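Local coordinates for putative exported protein (Bordetella parapertussis, PDB 3OCJ) that is of unknown function but carries a methyltransferase domain of the S-adenosylmethionine-dependent type and holds a palmitic acid molecule among its helices, at residues 49-54 / 258-263; 54-59 / 64-69; 88-93 / 250-255. One frame throughout, in Å; residues are numbered along the deposited sequence.

Contact 1: 49-54 / 258-263; sequences HGLAES and TRLIQP. With PLM (palmitic acid), chain D.
L51 does nearly all the work from its side: one of its methyls packs against L260 and I261, the other against the bound palmitic acid. CD1 reaches L260 CB at 3.8 Å and I261 CG1 at 3.9 Å, so one methyl meets two consecutive residues in the last turn of helix 247-261. Its side chain meets that of I261 at about a right angle. With CG anti to the carbonyl carbon (chi1 -76°), L51 leans out from helix 41-53 and forks: while CD1 goes to the neighbouring helix, CD2 lies 3.6 Å from CF of the fatty acid. S54, at the N-cap of helix 55-63, closes in on the same end, its OG 3.6 Å from the terminal carbon CG of the ligand; that hydroxyl is also hydrogen-bonded to E88. This part is compact and buried, and L61 and L60 of helix 55-63 pack on L51 and I261 respectively.

The solvent side is looser. H49 and E53 are exposed on helix 41-53, T258 on the other helix. Where helix 247-261 ends, Q262 takes a positive phi and turns back: its NE2 donates to T258 O at 3.0 Å, nearly straight at 170°. R259 O bonds to R29 NE, while R259 NH1 bonds to G34 O and, weakly, to Q44 OE1 of helix 41-53. Between 49-54 and 258-263 the touching atoms are all aliphatic carbon, and L51 is shared between the helix packing and the wall of the fatty-acid tail.

Contact 2: 54-59 / 64-69; sequences SELGRF and RGLNAE. With PLM (palmitic acid), chain D.
F59 pushes its ring into the backbone of 64-69, and this aromatic contact covers the most surface. CG stands anti to the backbone N (chi1 -172°), which carries the ring across to G65 and N67. G65 O lies at the ring edge, in its plane, 3.2 Å from CE2, so the carbonyl faces the slightly positive C-H rim; that oxygen is buried and has no hydrogen-bond partner in the model. Further round, the N67 amide approaches CZ obliquely, with its CG 3.3 Å away and its plane turned 31° from the ring. W70 and Y63 also meet the ring.

Capping bonds shape each chain piece from within: S54 OG accepts from G57 N at 3.0 Å, nearly straight at 168°, and N67 OD1 takes W70 N. Both residues are N-caps, and the chain runs as a helix-loop-helix: helix 55-63 ends, R64 turns with positive phi, and a short extended piece leads into helix 68-76. R64 NH2 hydrogen-bonds to Q262 O, tying the turn to the end of helix 247-261.

Apolar contact across the segments comes from L56 CD1 and L66 CD2, 4.1 Å apart. Both leucines line the palmitic acid: L56 CD2 lies 3.8 Å from CD of the tail, while L66 CB is 3.6 Å from carboxyl oxygen O2. Y199 OH hydrogen-bonds both the ligand and L66 N. G57 CA lies 3.6 Å from ligand CF.

Contact 3: 88-93 / 250-255; sequences ERVFYE and LQLQQL. With PLM (palmitic acid), chain D.
V90 places CG1 anti to its backbone nitrogen (chi1 175°) and L252 does the same with CG (176°), and the two side chains run out from facing helices until their methyls meet. V90 CG1 and L252 CD2 are 3.7 Å apart, the closest approach between the two segments. F91 takes the other course, its CG anti to the carbonyl carbon (chi1 -61°), and this swings the ring toward the same leucine. L252 CD2 lies at the ring edge, close to its plane, 4.2 Å from CE1, so the same methyl touches both the valine branch and the phenylalanine edge. The contact is small and wholly apolar.

It joins helix 86-94, which lines the palmitic acid, to helix 247-261, in the helical part of the chain that stands beside the Rossmann-like sheet of the methyltransferase fold. Helix 41-53 fills in next to them: its L51 touches F91, and its L47 touches L252. The fatty-acid tail passes on the other flank of F91, whose CB is 3.5 Å from carbon CE of the ligand; the tail meets the ring obliquely as well. Y92 joins in from the next position, with CE1 3.9 Å from the terminal carbon CG, and E88 adds the aliphatic CG of its side chain, 4.0 Å from that same carbon.

Away from L252, R89 NH1 forms an intrahelical salt bridge with E93 OE2 at 2.9 Å, one turn further along; it arrives on the syn side of the carboxylate but well out of its plane. Links outward run from R89 NH1 to S81 O and from E93 OE2, which is also hydrogen-bonded to G80 N and H77 NE2. On the facing helix Q253 OE1 accepts from A97 N.

In the fold
Followed from the N terminus, the chain first meets contact 1 on helix 41-53, whose partner arrives some two hundred residues later, at the end of helix 247-261. Contact 2 closes almost at once, a tight loop between helix 55-63 and the lead into helix 68-76. Contact 3 opens on helix 86-94 and spans the sheet strands up to 221-226 before closing on helix 247-261, upstream of contact 1's second segment. Contacts 2 and 3 therefore follow one another, and both lie within the span of contact 1. S54 is shared by contacts 1 and 2, and helix 247-261 ties together helices 41-53 and 86-94 from the N-terminal part of the chain.

Contact 1: 49-54 / 258-263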
loop_
_atom_site.group_PDB
_atom_site.type_symbol
_atom_site.label_atom_id
_atom_site.label_comp_id
_atom_site.label_asym_id
_atom_site.label_seq_id
_atom_site.Cartn_x
_atom_site.Cartn_y
_atom_site.Cartn_z
ATOM N N HIS A 49 5.016 -11.959 -20.451
ATOM C CA HIS A 49 5.781 -13.143 -20.083
ATOM C C HIS A 49 6.645 -12.884 -18.850
ATOM O O HIS A 49 6.772 -13.747 -17.980
ATOM C CB HIS A 49 6.646 -13.604 -21.259
ATOM C CG HIS A 49 7.328 -14.916 -21.029
ATOM N ND1 HIS A 49 6.678 -16.125 -21.155
ATOM C CD2 HIS A 49 8.605 -15.209 -20.687
ATOM C CE1 HIS A 49 7.524 -17.106 -20.896
ATOM N NE2 HIS A 49 8.699 -16.577 -20.610
ATOM N N GLY A 50 7.238 -11.697 -18.780
ATOM C CA GLY A 50 8.029 -11.310 -17.625
ATOM C C GLY A 50 7.182 -11.328 -16.363
ATOM O O GLY A 50 7.605 -11.841 -15.324
ATOM N N LEU A 51 5.973 -10.778 -16.445
ATOM C CA LEU A 51 5.052 -10.840 -15.316
ATOM C C LEU A 51 4.763 -12.274 -14.907
ATOM O O LEU A 51 4.808 -12.617 -13.725
ATOM C CB LEU A 51 3.726 -10.162 -15.642
ATOM C CG LEU A 51 3.688 -8.641 -15.646
ATOM C CD1 LEU A 51 2.279 -8.187 -16.009
ATOM C CD2 LEU A 51 4.115 -8.076 -14.292
ATOM N N ALA A 52 4.450 -13.114 -15.889
ATOM C CA ALA A 52 4.036 -14.481 -15.605
ATOM C C ALA A 52 5.169 -15.341 -15.045
ATOM O O ALA A 52 4.914 -16.359 -14.398
ATOM C CB ALA A 52 3.444 -15.120 -16.858
ATOM N N GLU A 53 6.409 -14.938 -15.304
ATOM C CA GLU A 53 7.575 -15.674 -14.827
ATOM C C GLU A 53 7.974 -15.261 -13.416
ATOM O O GLU A 53 8.809 -15.916 -12.792
ATOM C CB GLU A 53 8.759 -15.488 -15.774
ATOM C CG GLU A 53 8.607 -16.229 -17.082
ATOM C CD GLU A 53 8.444 -17.721 -16.878
ATOM O OE1 GLU A 53 9.282 -18.317 -16.169
ATOM O OE2 GLU A 53 7.478 -18.295 -17.422
ATOM N N SER A 54 7.362 -14.189 -12.919
ATOM C CA SER A 54 7.693 -13.618 -11.622
ATOM C C SER A 54 6.692 -14.047 -10.559
ATOM O O SER A 54 5.491 -14.060 -10.812
ATOM C CB SER A 54 7.699 -12.089 -11.731
ATOM O OG SER A 54 7.617 -11.453 -10.465
ATOM N N THR A 258 -2.446 -0.662 -16.952
ATOM C CA THR A 258 -3.728 -0.535 -17.648
ATOM C C THR A 258 -4.088 -1.745 -18.498
ATOM O O THR A 258 -5.252 -2.136 -18.557
ATOM C CB THR A 258 -3.791 0.717 -18.538
ATOM O OG1 THR A 258 -2.856 0.594 -19.619
ATOM C CG2 THR A 258 -3.474 1.947 -17.724
ATOM N N ARG A 259 -3.099 -2.343 -19.152
ATOM C CA ARG A 259 -3.390 -3.420 -20.088
ATOM C C ARG A 259 -3.151 -4.818 -19.526
ATOM O O ARG A 259 -3.898 -5.745 -19.833
ATOM C CB ARG A 259 -2.597 -3.238 -21.384
ATOM C CG ARG A 259 -3.021 -4.198 -22.474
ATOM C CD ARG A 259 -2.446 -3.809 -23.817
ATOM N NE ARG A 259 -2.894 -2.482 -24.222
ATOM C CZ ARG A 259 -2.714 -1.979 -25.439
ATOM N NH1 ARG A 259 -2.099 -2.698 -26.367
ATOM N NH2 ARG A 259 -3.152 -0.762 -25.726
ATOM N N LEU A 260 -2.114 -4.982 -18.715
ATOM C CA LEU A 260 -1.754 -6.334 -18.295
ATOM C C LEU A 260 -2.372 -6.755 -16.959
ATOM O O LEU A 260 -3.170 -7.699 -16.909
ATOM C CB LEU A 260 -0.237 -6.527 -18.299
ATOM C CG LEU A 260 0.459 -6.134 -19.608
ATOM C CD1 LEU A 260 1.944 -6.470 -19.550
ATOM C CD2 LEU A 260 -0.203 -6.817 -20.806
ATOM N N ILE A 261 -2.029 -6.050 -15.886
ATOM C CA ILE A 261 -2.504 -6.419 -14.552
ATOM C C ILE A 261 -3.930 -5.953 -14.278
ATOM O O ILE A 261 -4.757 -6.706 -13.766
ATOM C CB ILE A 261 -1.589 -5.818 -13.469
ATOM C CG1 ILE A 261 -0.186 -6.425 -13.570
ATOM C CG2 ILE A 261 -2.211 -5.982 -12.083
ATOM C CD1 ILE A 261 0.856 -5.685 -12.737
ATOM N N GLN A 262 -4.202 -4.695 -14.610
ATOM C CA GLN A 262 -5.474 -4.037 -14.306
ATOM C C GLN A 262 -5.709 -3.977 -12.799
ATOM O O GLN A 262 -6.649 -4.560 -12.276
ATOM C CB GLN A 262 -6.634 -4.695 -15.048
ATOM C CG GLN A 262 -6.346 -4.799 -16.544
ATOM C CD GLN A 262 -7.595 -4.849 -17.396
ATOM O OE1 GLN A 262 -8.500 -5.643 -17.149
ATOM N NE2 GLN A 262 -7.645 -3.999 -18.414
ATOM N N PRO A 263 -4.855 -3.236 -12.095
ATOM C CA PRO A 263 -4.900 -3.268 -10.625
ATOM C C PRO A 263 -6.174 -2.656 -10.041
ATOM O O PRO A 263 -6.786 -1.760 -10.627
ATOM C CB PRO A 263 -3.706 -2.408 -10.196
ATOM C CG PRO A 263 -2.970 -2.038 -11.447
ATOM C CD PRO A 263 -3.833 -2.323 -12.631
HETATM C C1 PLM D . -1.090 -1.431 -1.999
HETATM O O1 PLM D . -0.345 -0.941 -1.126
HETATM O O2 PLM D . -1.827 -2.388 -1.679
HETATM C C2 PLM D . -1.120 -0.910 -3.426
HETATM C C3 PLM D . 0.008 0.073 -3.741
HETATM C C4 PLM D . 0.032 0.296 -5.254
HETATM C C5 PLM D . 0.952 1.427 -5.692
HETATM C C6 PLM D . 2.422 1.116 -5.430
HETATM C C7 PLM D . 2.791 -0.331 -5.731
HETATM C C8 PLM D . 2.701 -0.691 -7.210
HETATM C C9 PLM D . 3.138 -2.144 -7.362
HETATM C CA PLM D . 3.533 -2.504 -8.787
HETATM C CB PLM D . 4.472 -3.704 -8.761
HETATM C CC PLM D . 4.554 -4.398 -10.111
HETATM C CD PLM D . 5.466 -5.614 -10.025
HETATM C CE PLM D . 5.403 -6.396 -11.333
HETATM C CF PLM D . 5.895 -7.824 -11.158
HETATM C CG PLM D . 7.342 -7.890 -10.697
#

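Contact 2: 54-59 / 64-69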
loop_
_atom_site.group_PDB
_atom_site.type_symbol
_atom_site.label_atom_id
_atom_site.label_comp_id
_atom_site.label_asym_id
_atom_site.label_seq_id
_atom_site.Cartn_x
_atom_site.Cartn_y
_atom_site.Cartn_z
ATOM N N SER A 54 7.362 -14.189 -12.919
ATOM C CA SER A 54 7.693 -13.618 -11.622
ATOM C C SER A 54 6.692 -14.047 -10.559
ATOM O O SER A 54 5.491 -14.060 -10.812
ATOM C CB SER A 54 7.699 -12.089 -11.731
ATOM O OG SER A 54 7.617 -11.453 -10.465
ATOM N N GLU A 55 7.169 -14.372 -9.361
ATOM C CA GLU A 55 6.239 -14.694 -8.280
ATOM C C GLU A 55 5.294 -13.520 -7.994
ATOM O O GLU A 55 4.082 -13.699 -7.885
ATOM C CB GLU A 55 6.974 -15.085 -6.998
ATOM C CG GLU A 55 7.745 -16.380 -7.079
ATOM C CD GLU A 55 8.369 -16.760 -5.748
ATOM O OE1 GLU A 55 8.847 -15.855 -5.034
ATOM O OE2 GLU A 55 8.388 -17.965 -5.422
ATOM N N LEU A 56 5.845 -12.313 -7.865
ATOM C CA LEU A 56 5.017 -11.137 -7.628
ATOM C C LEU A 56 4.108 -10.861 -8.829
ATOM O O LEU A 56 2.929 -10.533 -8.677
ATOM C CB LEU A 56 5.892 -9.915 -7.326
ATOM C CG LEU A 56 5.125 -8.605 -7.178
ATOM C CD1 LEU A 56 3.982 -8.748 -6.180
ATOM C CD2 LEU A 56 6.070 -7.483 -6.764
ATOM N N GLY A 57 4.668 -11.003 -10.024
ATOM C CA GLY A 57 3.922 -10.794 -11.246
ATOM C C GLY A 57 2.710 -11.700 -11.342
ATOM O O GLY A 57 1.632 -11.247 -11.719
ATOM N N ARG A 58 2.898 -12.981 -11.017
ATOM C CA ARG A 58 1.794 -13.933 -11.032
ATOM C C ARG A 58 0.739 -13.562 -10.005
ATOM O O ARG A 58 -0.464 -13.637 -10.285
ATOM C CB ARG A 58 2.293 -15.355 -10.780
ATOM C CG ARG A 58 3.103 -15.920 -11.920
ATOM C CD ARG A 58 3.375 -17.404 -11.729
ATOM N NE ARG A 58 4.329 -17.682 -10.658
ATOM C CZ ARG A 58 5.649 -17.717 -10.822
ATOM N NH1 ARG A 58 6.182 -17.449 -12.005
ATOM N NH2 ARG A 58 6.439 -18.004 -9.793
ATOM N N PHE A 59 1.181 -13.158 -8.816
ATOM C CA PHE A 59 0.242 -12.758 -7.775
ATOM C C PHE A 59 -0.612 -11.577 -8.250
ATOM O O PHE A 59 -1.830 -11.547 -8.048
ATOM C CB PHE A 59 0.976 -12.394 -6.475
ATOM C CG PHE A 59 0.051 -12.165 -5.307
ATOM C CD1 PHE A 59 -0.242 -13.201 -4.433
ATOM C CD2 PHE A 59 -0.545 -10.936 -5.107
ATOM C CE1 PHE A 59 -1.120 -13.008 -3.372
ATOM C CE2 PHE A 59 -1.424 -10.733 -4.038
ATOM C CZ PHE A 59 -1.705 -11.782 -3.171
ATOM N N ARG A 64 -4.644 -8.886 -8.600
ATOM C CA ARG A 64 -4.789 -7.481 -8.995
ATOM C C ARG A 64 -4.694 -6.505 -7.819
ATOM O O ARG A 64 -5.284 -5.428 -7.820
ATOM C CB ARG A 64 -6.068 -7.285 -9.818
ATOM C CG ARG A 64 -6.073 -8.168 -11.066
ATOM C CD ARG A 64 -7.244 -7.889 -11.996
ATOM N NE ARG A 64 -8.527 -8.083 -11.342
ATOM C CZ ARG A 64 -9.379 -7.100 -11.066
ATOM N NH1 ARG A 64 -10.528 -7.370 -10.468
ATOM N NH2 ARG A 64 -9.088 -5.849 -11.394
ATOM N N GLY A 65 -3.913 -6.901 -6.826
ATOM C CA GLY A 65 -3.599 -6.044 -5.697
ATOM C C GLY A 65 -2.502 -6.691 -4.871
ATOM O O GLY A 65 -2.018 -7.778 -5.203
ATOM N N LEU A 66 -2.101 -6.023 -3.798
ATOM C CA LEU A 66 -1.054 -6.530 -2.929
ATOM C C LEU A 66 -1.638 -7.086 -1.646
ATOM O O LEU A 66 -2.592 -6.528 -1.096
ATOM C CB LEU A 66 -0.055 -5.426 -2.585
ATOM C CG LEU A 66 0.740 -4.843 -3.749
ATOM C CD1 LEU A 66 1.624 -3.696 -3.265
ATOM C CD2 LEU A 66 1.572 -5.907 -4.449
ATOM N N ASN A 67 -1.060 -8.177 -1.162
ATOM C CA ASN A 67 -1.380 -8.664 0.170
ATOM C C ASN A 67 -0.245 -8.313 1.123
ATOM O O ASN A 67 0.696 -7.585 0.759
ATOM C CB ASN A 67 -1.619 -10.173 0.169
ATOM C CG ASN A 67 -0.384 -10.956 -0.208
ATOM O OD1 ASN A 67 0.591 -10.395 -0.702
ATOM N ND2 ASN A 67 -0.426 -12.261 0.001
ATOM N N ALA A 68 -0.304 -8.861 2.328
ATOM C CA ALA A 68 0.689 -8.521 3.344
ATOM C C ALA A 68 2.084 -8.948 2.900
ATOM O O ALA A 68 3.042 -8.174 2.997
ATOM C CB ALA A 68 0.339 -9.166 4.674
ATOM N N GLU A 69 2.194 -10.183 2.418
ATOM C CA GLU A 69 3.492 -10.702 2.006
ATOM C C GLU A 69 4.110 -9.837 0.923
ATOM O O GLU A 69 5.262 -9.412 1.037
ATOM C CB GLU A 69 3.398 -12.141 1.508
ATOM C CG GLU A 69 4.716 -12.607 0.897
ATOM C CD GLU A 69 4.776 -14.096 0.621
ATOM O OE1 GLU A 69 3.730 -14.776 0.711
ATOM O OE2 GLU A 69 5.887 -14.576 0.313
HETATM C C1 PLM D . -1.090 -1.431 -1.999
HETATM O O1 PLM D . -0.345 -0.941 -1.126
HETATM O O2 PLM D . -1.827 -2.388 -1.679
HETATM C C2 PLM D . -1.120 -0.910 -3.426
HETATM C C3 PLM D . 0.008 0.073 -3.741
HETATM C C4 PLM D . 0.032 0.296 -5.254
HETATM C C5 PLM D . 0.952 1.427 -5.692
HETATM C C6 PLM D . 2.422 1.116 -5.430
HETATM C C7 PLM D . 2.791 -0.331 -5.731
HETATM C C8 PLM D . 2.701 -0.691 -7.210
HETATM C C9 PLM D . 3.138 -2.144 -7.362
HETATM C CA PLM D . 3.533 -2.504 -8.787
HETATM C CB PLM D . 4.472 -3.704 -8.761
HETATM C CC PLM D . 4.554 -4.398 -10.111
HETATM C CD PLM D . 5.466 -5.614 -10.025
HETATM C CE PLM D . 5.403 -6.396 -11.333
HETATM C CF PLM D . 5.895 -7.824 -11.158
HETATM C CG PLM D . 7.342 -7.890 -10.697
#

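Contact 3: 88-93 / 250-255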
loop_
_atom_site.group_PDB
_atom_site.type_symbol
_atom_site.label_atom_id
_atom_site.label_comp_id
_atom_site.label_asym_id
_atom_site.label_seq_id
_atom_site.Cartn_x
_atom_site.Cartn_y
_atom_site.Cartn_z
ATOM N N GLU A 88 11.714 -8.416 -14.251
ATOM C CA GLU A 88 11.184 -8.393 -12.895
ATOM C C GLU A 88 11.861 -7.308 -12.067
ATOM O O GLU A 88 11.204 -6.574 -11.333
ATOM C CB GLU A 88 11.414 -9.763 -12.257
ATOM C CG GLU A 88 10.827 -9.939 -10.879
ATOM C CD GLU A 88 11.013 -11.353 -10.354
ATOM O OE1 GLU A 88 12.018 -12.012 -10.694
ATOM O OE2 GLU A 88 10.140 -11.824 -9.597
ATOM N N ARG A 89 13.178 -7.195 -12.193
ATOM C CA ARG A 89 13.918 -6.186 -11.428
ATOM C C ARG A 89 13.554 -4.754 -11.861
ATOM O O ARG A 89 13.452 -3.852 -11.027
ATOM C CB ARG A 89 15.431 -6.429 -11.483
ATOM C CG ARG A 89 16.218 -5.461 -10.579
ATOM C CD ARG A 89 17.726 -5.769 -10.576
ATOM N NE ARG A 89 18.048 -7.080 -10.013
ATOM C CZ ARG A 89 18.135 -7.336 -8.711
ATOM N NH1 ARG A 89 17.883 -6.366 -7.833
ATOM N NH2 ARG A 89 18.435 -8.556 -8.282
ATOM N N VAL A 90 13.329 -4.548 -13.157
ATOM C CA VAL A 90 12.855 -3.252 -13.639
ATOM C C VAL A 90 11.514 -2.903 -12.997
ATOM O O VAL A 90 11.294 -1.769 -12.554
ATOM C CB VAL A 90 12.727 -3.217 -15.169
ATOM C CG1 VAL A 90 12.107 -1.896 -15.615
ATOM C CG2 VAL A 90 14.095 -3.401 -15.813
ATOM N N PHE A 91 10.614 -3.877 -12.924
ATOM C CA PHE A 91 9.326 -3.654 -12.267
ATOM C C PHE A 91 9.494 -3.286 -10.787
ATOM O O PHE A 91 8.826 -2.378 -10.278
ATOM C CB PHE A 91 8.425 -4.886 -12.393
ATOM C CG PHE A 91 8.088 -5.265 -13.817
ATOM C CD1 PHE A 91 8.033 -4.305 -14.813
ATOM C CD2 PHE A 91 7.786 -6.583 -14.142
ATOM C CE1 PHE A 91 7.708 -4.653 -16.117
ATOM C CE2 PHE A 91 7.463 -6.942 -15.441
ATOM C CZ PHE A 91 7.422 -5.974 -16.429
ATOM N N TYR A 92 10.386 -3.988 -10.094
ATOM C CA TYR A 92 10.649 -3.732 -8.677
ATOM C C TYR A 92 11.351 -2.400 -8.418
ATOM O O TYR A 92 11.246 -1.852 -7.326
ATOM C CB TYR A 92 11.557 -4.815 -8.090
ATOM C CG TYR A 92 10.893 -6.023 -7.459
ATOM C CD1 TYR A 92 10.314 -7.015 -8.238
ATOM C CD2 TYR A 92 10.927 -6.210 -6.079
ATOM C CE1 TYR A 92 9.744 -8.138 -7.653
ATOM C CE2 TYR A 92 10.358 -7.323 -5.491
ATOM C CZ TYR A 92 9.773 -8.283 -6.284
ATOM O OH TYR A 92 9.211 -9.405 -5.699
ATOM N N GLU A 93 12.113 -1.902 -9.395
ATOM C CA GLU A 93 13.035 -0.796 -9.124
ATOM C C GLU A 93 12.799 0.485 -9.904
ATOM O O GLU A 93 13.339 1.537 -9.535
ATOM C CB GLU A 93 14.489 -1.256 -9.307
ATOM C CG GLU A 93 14.901 -2.282 -8.272
ATOM C CD GLU A 93 16.316 -2.787 -8.442
ATOM O OE1 GLU A 93 17.061 -2.266 -9.312
ATOM O OE2 GLU A 93 16.686 -3.694 -7.664
ATOM N N LEU A 250 7.386 5.683 -16.842
ATOM C CA LEU A 250 5.953 5.912 -16.692
ATOM C C LEU A 250 5.160 5.213 -17.804
ATOM O O LEU A 250 4.127 4.587 -17.543
ATOM C CB LEU A 250 5.629 7.413 -16.657
ATOM C CG LEU A 250 4.142 7.722 -16.504
ATOM C CD1 LEU A 250 3.575 7.160 -15.197
ATOM C CD2 LEU A 250 3.921 9.231 -16.575
ATOM N N GLN A 251 5.633 5.315 -19.048
ATOM C CA GLN A 251 4.970 4.628 -20.153
ATOM C C GLN A 251 4.923 3.129 -19.886
ATOM O O GLN A 251 3.895 2.481 -20.092
ATOM C CB GLN A 251 5.691 4.888 -21.479
ATOM C CG GLN A 251 5.572 6.317 -21.972
ATOM C CD GLN A 251 6.255 6.529 -23.310
ATOM O OE1 GLN A 251 7.389 6.094 -23.518
ATOM N NE2 GLN A 251 5.568 7.203 -24.226
ATOM N N LEU A 252 6.040 2.586 -19.418
ATOM C CA LEU A 252 6.103 1.171 -19.058
ATOM C C LEU A 252 5.047 0.827 -17.998
ATOM O O LEU A 252 4.274 -0.120 -18.158
ATOM C CB LEU A 252 7.505 0.804 -18.576
ATOM C CG LEU A 252 7.683 -0.631 -18.068
ATOM C CD1 LEU A 252 7.518 -1.641 -19.200
ATOM C CD2 LEU A 252 9.032 -0.819 -17.379
ATOM N N GLN A 253 5.016 1.599 -16.918
ATOM C CA GLN A 253 4.030 1.384 -15.867
ATOM C C GLN A 253 2.602 1.448 -16.395
ATOM O O GLN A 253 1.764 0.614 -16.052
ATOM C CB GLN A 253 4.207 2.415 -14.764
ATOM C CG GLN A 253 3.136 2.313 -13.708
ATOM C CD GLN A 253 3.382 3.290 -12.600
ATOM O OE1 GLN A 253 4.367 3.172 -11.873
ATOM N NE2 GLN A 253 2.486 4.257 -12.452
ATOM N N GLN A 254 2.322 2.425 -17.248
ATOM C CA GLN A 254 0.976 2.582 -17.771
ATOM C C GLN A 254 0.531 1.368 -18.583
ATOM O O GLN A 254 -0.621 0.947 -18.494
ATOM C CB GLN A 254 0.877 3.851 -18.613
ATOM C CG GLN A 254 1.034 5.104 -17.778
ATOM C CD GLN A 254 1.161 6.349 -18.619
ATOM O OE1 GLN A 254 1.621 6.298 -19.760
ATOM N NE2 GLN A 254 0.755 7.480 -18.057
ATOM N N LEU A 255 1.438 0.813 -19.378
ATOM C CA LEU A 255 1.112 -0.363 -20.172
ATOM C C LEU A 255 0.903 -1.551 -19.247
ATOM O O LEU A 255 -0.096 -2.275 -19.351
ATOM C CB LEU A 255 2.234 -0.653 -21.169
ATOM C CG LEU A 255 2.003 -1.875 -22.060
ATOM C CD1 LEU A 255 0.748 -1.702 -22.909
ATOM C CD2 LEU A 255 3.222 -2.104 -22.937
HETATM C C1 PLM D . -1.090 -1.431 -1.999
HETATM O O1 PLM D . -0.345 -0.941 -1.126
HETATM O O2 PLM D . -1.827 -2.388 -1.679
HETATM C C2 PLM D . -1.120 -0.910 -3.426
HETATM C C3 PLM D . 0.008 0.073 -3.741
HETATM C C4 PLM D . 0.032 0.296 -5.254
HETATM C C5 PLM D . 0.952 1.427 -5.692
HETATM C C6 PLM D . 2.422 1.116 -5.430
HETATM C C7 PLM D . 2.791 -0.331 -5.731
HETATM C C8 PLM D . 2.701 -0.691 -7.210
HETATM C C9 PLM D . 3.138 -2.144 -7.362
HETATM C CA PLM D . 3.533 -2.504 -8.787
HETATM C CB PLM D . 4.472 -3.704 -8.761
HETATM C CC PLM D . 4.554 -4.398 -10.111
HETATM C CD PLM D . 5.466 -5.614 -10.025
HETATM C CE PLM D . 5.403 -6.396 -11.333
HETATM C CF PLM D . 5.895 -7.824 -11.158
HETATM C CG PLM D . 7.342 -7.890 -10.697
#